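Local coordinates for N-acetyl-L-2,4-diaminobutyric acid deacetylase (Ruegeria pomeroyi, PDB 6TWL), which probably removes the acetyl group from N-acetyl-L-2,4-diaminobutyric acid during ectoine breakdown, as a zinc-dependent hydrolase of the succinylglutamate desuccinylase/aspartoacylase family, at residues 257-262 against 297-302; 265-270 against 284-289. All coordinates share one frame; numbering follows the deposited sequence.

Interaction 1 of 2, residues 257-262 against 297-302; sequences CFVFSE and VEYRAR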
loop_
_atom_site.group_PDB
_atom_site.type_symbol
_atom_site.label_atom_id
_atom_site.label_comp_id
_atom_site.label_asym_id
_atom_site.label_seq_id
_atom_site.Cartn_x
_atom_site.Cartn_y
_atom_site.Cartn_z
ATOM N N CYS A 257 -19.366 -1.133 -8.559
ATOM C CA CYS A 257 -18.941 -0.831 -7.199
ATOM C C CYS A 257 -18.514 0.619 -7.036
ATOM O O CYS A 257 -18.369 1.085 -5.901
ATOM C CB CYS A 257 -17.780 -1.746 -6.795
ATOM S SG CYS A 257 -18.228 -3.481 -6.511
ATOM N N PHE A 258 -18.316 1.336 -8.137
ATOM C CA PHE A 258 -17.753 2.677 -8.132
ATOM C C PHE A 258 -18.807 3.679 -8.576
ATOM O O PHE A 258 -19.523 3.442 -9.554
ATOM C CB PHE A 258 -16.536 2.762 -9.054
ATOM C CG PHE A 258 -15.466 1.764 -8.734
ATOM C CD1 PHE A 258 -15.557 0.457 -9.184
ATOM C CD2 PHE A 258 -14.372 2.131 -7.978
ATOM C CE1 PHE A 258 -14.572 -0.459 -8.886
ATOM C CE2 PHE A 258 -13.386 1.218 -7.679
ATOM C CZ PHE A 258 -13.484 -0.074 -8.138
ATOM N N VAL A 259 -18.892 4.795 -7.860
ATOM C CA VAL A 259 -19.798 5.887 -8.192
ATOM C C VAL A 259 -18.962 7.149 -8.337
ATOM O O VAL A 259 -18.296 7.572 -7.385
ATOM C CB VAL A 259 -20.891 6.068 -7.128
ATOM C CG1 VAL A 259 -21.651 7.364 -7.368
ATOM C CG2 VAL A 259 -21.837 4.880 -7.137
ATOM N N PHE A 260 -18.989 7.741 -9.524
ATOM C CA PHE A 260 -18.181 8.911 -9.819
ATOM C C PHE A 260 -19.045 10.162 -9.886
ATOM O O PHE A 260 -20.201 10.123 -10.318
ATOM C CB PHE A 260 -17.421 8.715 -11.130
ATOM C CG PHE A 260 -16.455 7.570 -11.091
ATOM C CD1 PHE A 260 -15.293 7.663 -10.346
ATOM C CD2 PHE A 260 -16.720 6.393 -11.768
ATOM C CE1 PHE A 260 -14.401 6.612 -10.292
ATOM C CE2 PHE A 260 -15.832 5.337 -11.717
ATOM C CZ PHE A 260 -14.670 5.448 -10.977
ATOM N N SER A 261 -18.472 11.278 -9.448
ATOM C CA SER A 261 -19.182 12.545 -9.459
ATOM C C SER A 261 -19.198 13.123 -10.866
ATOM O O SER A 261 -18.216 13.024 -11.607
ATOM C CB SER A 261 -18.534 13.534 -8.490
ATOM O OG SER A 261 -19.089 14.829 -8.641
ATOM N N GLU A 262 -20.329 13.722 -11.235
ATOM C CA GLU A 262 -20.501 14.338 -12.543
ATOM C C GLU A 262 -20.502 15.860 -12.474
ATOM O O GLU A 262 -20.848 16.515 -13.463
ATOM C CB GLU A 262 -21.794 13.836 -13.192
ATOM C CG GLU A 262 -21.830 12.329 -13.416
ATOM C CD GLU A 262 -23.008 11.890 -14.263
ATOM O OE1 GLU A 262 -24.087 12.508 -14.148
ATOM O OE2 GLU A 262 -22.856 10.926 -15.044
ATOM N N VAL A 297 -27.348 17.503 -6.171
ATOM C CA VAL A 297 -27.231 16.310 -7.002
ATOM C C VAL A 297 -27.064 15.096 -6.099
ATOM O O VAL A 297 -26.223 15.092 -5.192
ATOM C CB VAL A 297 -26.057 16.440 -7.984
ATOM C CG1 VAL A 297 -25.901 15.164 -8.795
ATOM C CG2 VAL A 297 -26.264 17.638 -8.900
ATOM N N GLU A 298 -27.866 14.066 -6.342
ATOM C CA GLU A 298 -27.860 12.856 -5.534
ATOM C C GLU A 298 -27.038 11.766 -6.208
ATOM O O GLU A 298 -27.073 11.612 -7.432
ATOM C CB GLU A 298 -29.284 12.353 -5.299
ATOM C CG GLU A 298 -30.124 13.228 -4.389
ATOM C CD GLU A 298 -31.489 12.628 -4.126
ATOM O OE1 GLU A 298 -31.957 11.833 -4.968
ATOM O OE2 GLU A 298 -32.094 12.945 -3.080
ATOM N N TYR A 299 -26.307 11.001 -5.399
ATOM C CA TYR A 299 -25.508 9.885 -5.886
ATOM C C TYR A 299 -25.889 8.642 -5.100
ATOM O O TYR A 299 -25.782 8.626 -3.869
ATOM C CB TYR A 299 -24.013 10.184 -5.762
ATOM C CG TYR A 299 -23.571 11.245 -6.736
ATOM C CD1 TYR A 299 -23.308 10.925 -8.060
ATOM C CD2 TYR A 299 -23.444 12.570 -6.343
ATOM C CE1 TYR A 299 -22.917 11.890 -8.963
ATOM C CE2 TYR A 299 -23.052 13.544 -7.241
ATOM C CZ TYR A 299 -22.789 13.197 -8.549
ATOM O OH TYR A 299 -22.397 14.162 -9.448
ATOM N N ARG A 300 -26.334 7.609 -5.809
ATOM C CA ARG A 300 -26.935 6.440 -5.190
ATOM C C ARG A 300 -26.132 5.187 -5.507
ATOM O O ARG A 300 -25.448 5.107 -6.532
ATOM C CB ARG A 300 -28.390 6.274 -5.645
ATOM C CG ARG A 300 -29.307 7.336 -5.061
ATOM C CD ARG A 300 -30.725 7.253 -5.595
ATOM N NE ARG A 300 -31.527 8.366 -5.096
ATOM C CZ ARG A 300 -32.106 8.392 -3.899
ATOM N NH1 ARG A 300 -31.979 7.359 -3.076
ATOM N NH2 ARG A 300 -32.814 9.448 -3.525
ATOM N N ALA A 301 -26.221 4.209 -4.608
ATOM C CA ALA A 301 -25.461 2.976 -4.754
ATOM C C ALA A 301 -26.000 2.147 -5.913
ATOM O O ALA A 301 -27.216 1.985 -6.065
ATOM C CB ALA A 301 -25.512 2.167 -3.459
ATOM N N ARG A 302 -25.092 1.622 -6.733
ATOM C CA ARG A 302 -25.457 0.744 -7.833
ATOM C C ARG A 302 -25.372 -0.733 -7.470
ATOM O O ARG A 302 -25.838 -1.572 -8.249
ATOM C CB ARG A 302 -24.571 1.027 -9.054
ATOM C CG ARG A 302 -24.684 2.455 -9.572
ATOM C CD ARG A 302 -23.882 2.655 -10.850
ATOM N NE ARG A 302 -24.293 1.741 -11.915
ATOM C CZ ARG A 302 -25.402 1.874 -12.636
ATOM N NH1 ARG A 302 -26.228 2.890 -12.416
ATOM N NH2 ARG A 302 -25.688 0.990 -13.582
#
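Tyr-299 reaches across from 297-302 along the CD1-CE1 side of its ring and ends with its OH at the backbone of Glu-262, whose amide N donates to it over 2.8 Å and almost straight, at 168°. CB of Tyr-299 points toward 257-262, and CG stands anti to the carbonyl carbon (chi1 -70°); the side chain runs obliquely past Val-259. There CG1 of Val-259, anti to its own backbone N, lies 4.0 Å from Tyr-299 CD1 and equally near CB. Farther out on the ring, Tyr-299 CE1 comes within 3.5 Å of the carbonyl O of Phe-260, and CZ passes the CA of Ser-261. Strands 258-260 and 297-300 run nearly antiparallel (168°), but their axes are 8.1 Å apart, too far for pairing: strand 258-260 bonds to strand 321-326, whereas strand 297-300 edges a four-stranded antiparallel sheet. The contact thus packs one sheet on another in the beta-rich part built largely from the C-terminal strands, away from the zinc-binding residues. The second branch of Val-259, CG2, rests 3.7 Å from the carbonyl O of Arg-300. At the exposed end, CG of Arg-302 only just approaches that methyl, and its guanidinium turns to a salt bridge with Asp-256.

Interaction 2 of 2, residues 265-270 against 284-289; sequences GLFEMM and ARVWPL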
loop_
_atom_site.group_PDB
_atom_site.type_symbol
_atom_site.label_atom_id
_atom_site.label_comp_id
_atom_site.label_asym_id
_atom_site.label_seq_id
_atom_site.Cartn_x
_atom_site.Cartn_y
_atom_site.Cartn_z
ATOM N N GLY A 265 -19.101 20.712 -6.368
ATOM C CA GLY A 265 -19.914 21.329 -5.341
ATOM C C GLY A 265 -19.430 20.959 -3.953
ATOM O O GLY A 265 -18.395 20.310 -3.779
ATOM N N LEU A 266 -20.205 21.402 -2.966
ATOM C CA LEU A 266 -19.963 21.043 -1.576
ATOM C C LEU A 266 -20.488 19.632 -1.330
ATOM O O LEU A 266 -21.623 19.309 -1.694
ATOM C CB LEU A 266 -20.630 22.063 -0.649
ATOM C CG LEU A 266 -20.658 21.841 0.863
ATOM C CD1 LEU A 266 -19.312 22.180 1.482
ATOM C CD2 LEU A 266 -21.744 22.711 1.483
ATOM N N PHE A 267 -19.658 18.791 -0.723
ATOM C CA PHE A 267 -19.879 17.351 -0.695
ATOM C C PHE A 267 -20.438 16.935 0.662
ATOM O O PHE A 267 -19.796 17.153 1.695
ATOM C CB PHE A 267 -18.571 16.619 -0.994
ATOM C CG PHE A 267 -18.699 15.126 -1.035
ATOM C CD1 PHE A 267 -19.310 14.496 -2.107
ATOM C CD2 PHE A 267 -18.193 14.351 -0.007
ATOM C CE1 PHE A 267 -19.421 13.121 -2.147
ATOM C CE2 PHE A 267 -18.301 12.974 -0.038
ATOM C CZ PHE A 267 -18.914 12.357 -1.112
ATOM N N GLU A 268 -21.627 16.329 0.655
ATOM C CA GLU A 268 -22.281 15.845 1.872
ATOM C C GLU A 268 -22.492 14.341 1.753
ATOM O O GLU A 268 -23.387 13.883 1.034
ATOM C CB GLU A 268 -23.611 16.548 2.121
ATOM C CG GLU A 268 -24.404 15.913 3.258
ATOM C CD GLU A 268 -25.763 16.546 3.459
ATOM O OE1 GLU A 268 -26.219 17.288 2.563
ATOM O OE2 GLU A 268 -26.376 16.297 4.518
ATOM N N MET A 269 -21.673 13.572 2.459
ATOM C CA MET A 269 -21.847 12.128 2.480
ATOM C C MET A 269 -22.978 11.745 3.422
ATOM O O MET A 269 -23.072 12.267 4.534
ATOM C CB MET A 269 -20.558 11.444 2.903
ATOM C CG MET A 269 -20.734 9.959 3.087
ATOM S SD MET A 269 -19.381 9.083 2.312
ATOM C CE MET A 269 -20.019 8.767 0.669
ATOM N N MET A 270 -23.832 10.820 2.983
ATOM C CA MET A 270 -24.986 10.425 3.775
ATOM C C MET A 270 -24.790 9.126 4.556
ATOM O O MET A 270 -25.604 8.841 5.440
ATOM C CB MET A 270 -26.226 10.312 2.868
ATOM C CG MET A 270 -26.519 11.554 2.011
ATOM S SD MET A 270 -26.720 13.068 2.969
ATOM C CE MET A 270 -28.142 12.640 3.971
ATOM N N ALA A 284 -24.574 10.090 -1.161
ATOM C CA ALA A 284 -24.017 11.417 -0.953
ATOM C C ALA A 284 -24.845 12.446 -1.705
ATOM O O ALA A 284 -25.567 12.121 -2.654
ATOM C CB ALA A 284 -22.553 11.482 -1.404
ATOM N N ARG A 285 -24.728 13.694 -1.259
ATOM C CA ARG A 285 -25.293 14.849 -1.938
ATOM C C ARG A 285 -24.179 15.832 -2.263
ATOM O O ARG A 285 -23.215 15.975 -1.506
ATOM C CB ARG A 285 -26.350 15.557 -1.082
ATOM C CG ARG A 285 -27.685 14.853 -0.994
ATOM C CD ARG A 285 -28.599 15.583 -0.023
ATOM N NE ARG A 285 -29.806 14.821 0.276
ATOM C CZ ARG A 285 -30.441 14.862 1.442
ATOM N NH1 ARG A 285 -29.983 15.629 2.423
ATOM N NH2 ARG A 285 -31.533 14.134 1.630
ATOM N N VAL A 286 -24.320 16.517 -3.393
ATOM C CA VAL A 286 -23.366 17.531 -3.826
ATOM C C VAL A 286 -24.131 18.835 -3.992
ATOM O O VAL A 286 -24.960 18.968 -4.901
ATOM C CB VAL A 286 -22.649 17.135 -5.122
ATOM C CG1 VAL A 286 -21.708 18.241 -5.558
ATOM C CG2 VAL A 286 -21.880 15.842 -4.918
ATOM N N TRP A 287 -23.854 19.798 -3.116
ATOM C CA TRP A 287 -24.577 21.063 -3.118
ATOM C C TRP A 287 -23.932 22.037 -4.092
ATOM O O TRP A 287 -22.727 22.297 -3.993
ATOM C CB TRP A 287 -24.611 21.665 -1.721
ATOM C CG TRP A 287 -25.458 20.851 -0.816
ATOM C CD1 TRP A 287 -25.068 19.776 -0.075
ATOM C CD2 TRP A 287 -26.860 21.015 -0.584
ATOM N NE1 TRP A 287 -26.140 19.268 0.619
ATOM C CE2 TRP A 287 -27.252 20.013 0.322
ATOM C CE3 TRP A 287 -27.822 21.918 -1.050
ATOM C CZ2 TRP A 287 -28.564 19.882 0.764
ATOM C CZ3 TRP A 287 -29.125 21.791 -0.600
ATOM C CH2 TRP A 287 -29.483 20.785 0.301
ATOM N N PRO A 288 -24.695 22.586 -5.034
ATOM C CA PRO A 288 -24.113 23.539 -5.980
ATOM C C PRO A 288 -23.787 24.848 -5.284
ATOM O O PRO A 288 -24.518 25.301 -4.400
ATOM C CB PRO A 288 -25.220 23.713 -7.023
ATOM C CG PRO A 288 -26.474 23.546 -6.220
ATOM C CD PRO A 288 -26.155 22.464 -5.206
ATOM N N LEU A 289 -22.672 25.449 -5.679
ATOM C CA LEU A 289 -22.232 26.702 -5.087
ATOM C C LEU A 289 -22.652 27.909 -5.915
ATOM O O LEU A 289 -22.145 29.012 -5.689
ATOM C CB LEU A 289 -20.717 26.671 -4.876
ATOM C CG LEU A 289 -20.321 25.516 -3.946
ATOM C CD1 LEU A 289 -18.835 25.527 -3.624
ATOM C CD2 LEU A 289 -21.151 25.547 -2.665
#
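Phe-267 and Ala-284 meet on the buried face of an antiparallel strand pair. CG of Phe-267 stands anti to the backbone N (chi1 -178°), and the ring beyond it brings CE1 to 3.6 Å from Ala-284 CB. CG2 of Val-286 sits at the ring edge, 4.0 Å from Phe-267 CD1, and its CG1 closes on the CA of Gly-265 at 3.6 Å. Ile-316 packs on Phe-267 and Val-286, Val-322 on Phe-267 and Ala-284, and His-311 stacks edge-to-face with Phe-267. Leu-266 with Trp-287 and Glu-268 with Arg-285 form the hydrogen-bonded pairs of the ladder, as in Arg-285 N to Glu-268 O, 2.7 Å. Their side chains occupy the other, more exposed face, where apolar contacts are looser: Leu-266 CB is 4.1 Å from Trp-287 CB. Beyond the strand end, Met-270 CE lies over one face of the Arg-285 guanidinium, toward its rim. Glu-268 and Trp-287 run side by side, carboxylate and indole planes only 25° apart, and NE1 donates to OE1 over 2.8 Å at 169°, in the ring plane. Arg-285 NH1 stays 4.1 Å from Glu-268 OE1, too far for a salt bridge. The indole bond probably fixes the carboxylate's orientation, while the arginine may add only diffuse electrostatic stabilisation.

Both interactions reach one four-stranded antiparallel sheet, interaction 1 through strand 297-300 only, which lies beside strand 282-287. Probable backbone hydrogen bonds join these two strands, from Tyr-299 N to Ala-284 O and from Val-286 N to Val-297 O. Interaction 2 is in-sheet pairing and buries 597 Å², with a regular ladder of backbone bonds. Interaction 1 spans two sheets and buries 280 Å², relying on side-chain packing. Their buried sides converge: Tyr-299 also packs on Val-286, and Val-322 touches Val-259 as well as Phe-267. In interaction 1 the cross-contact hydrogen bond falls on the hydroxyl of buried Tyr-299, whereas in interaction 2 the side-chain bond of Glu-268 with Trp-287 lies on the partly exposed face.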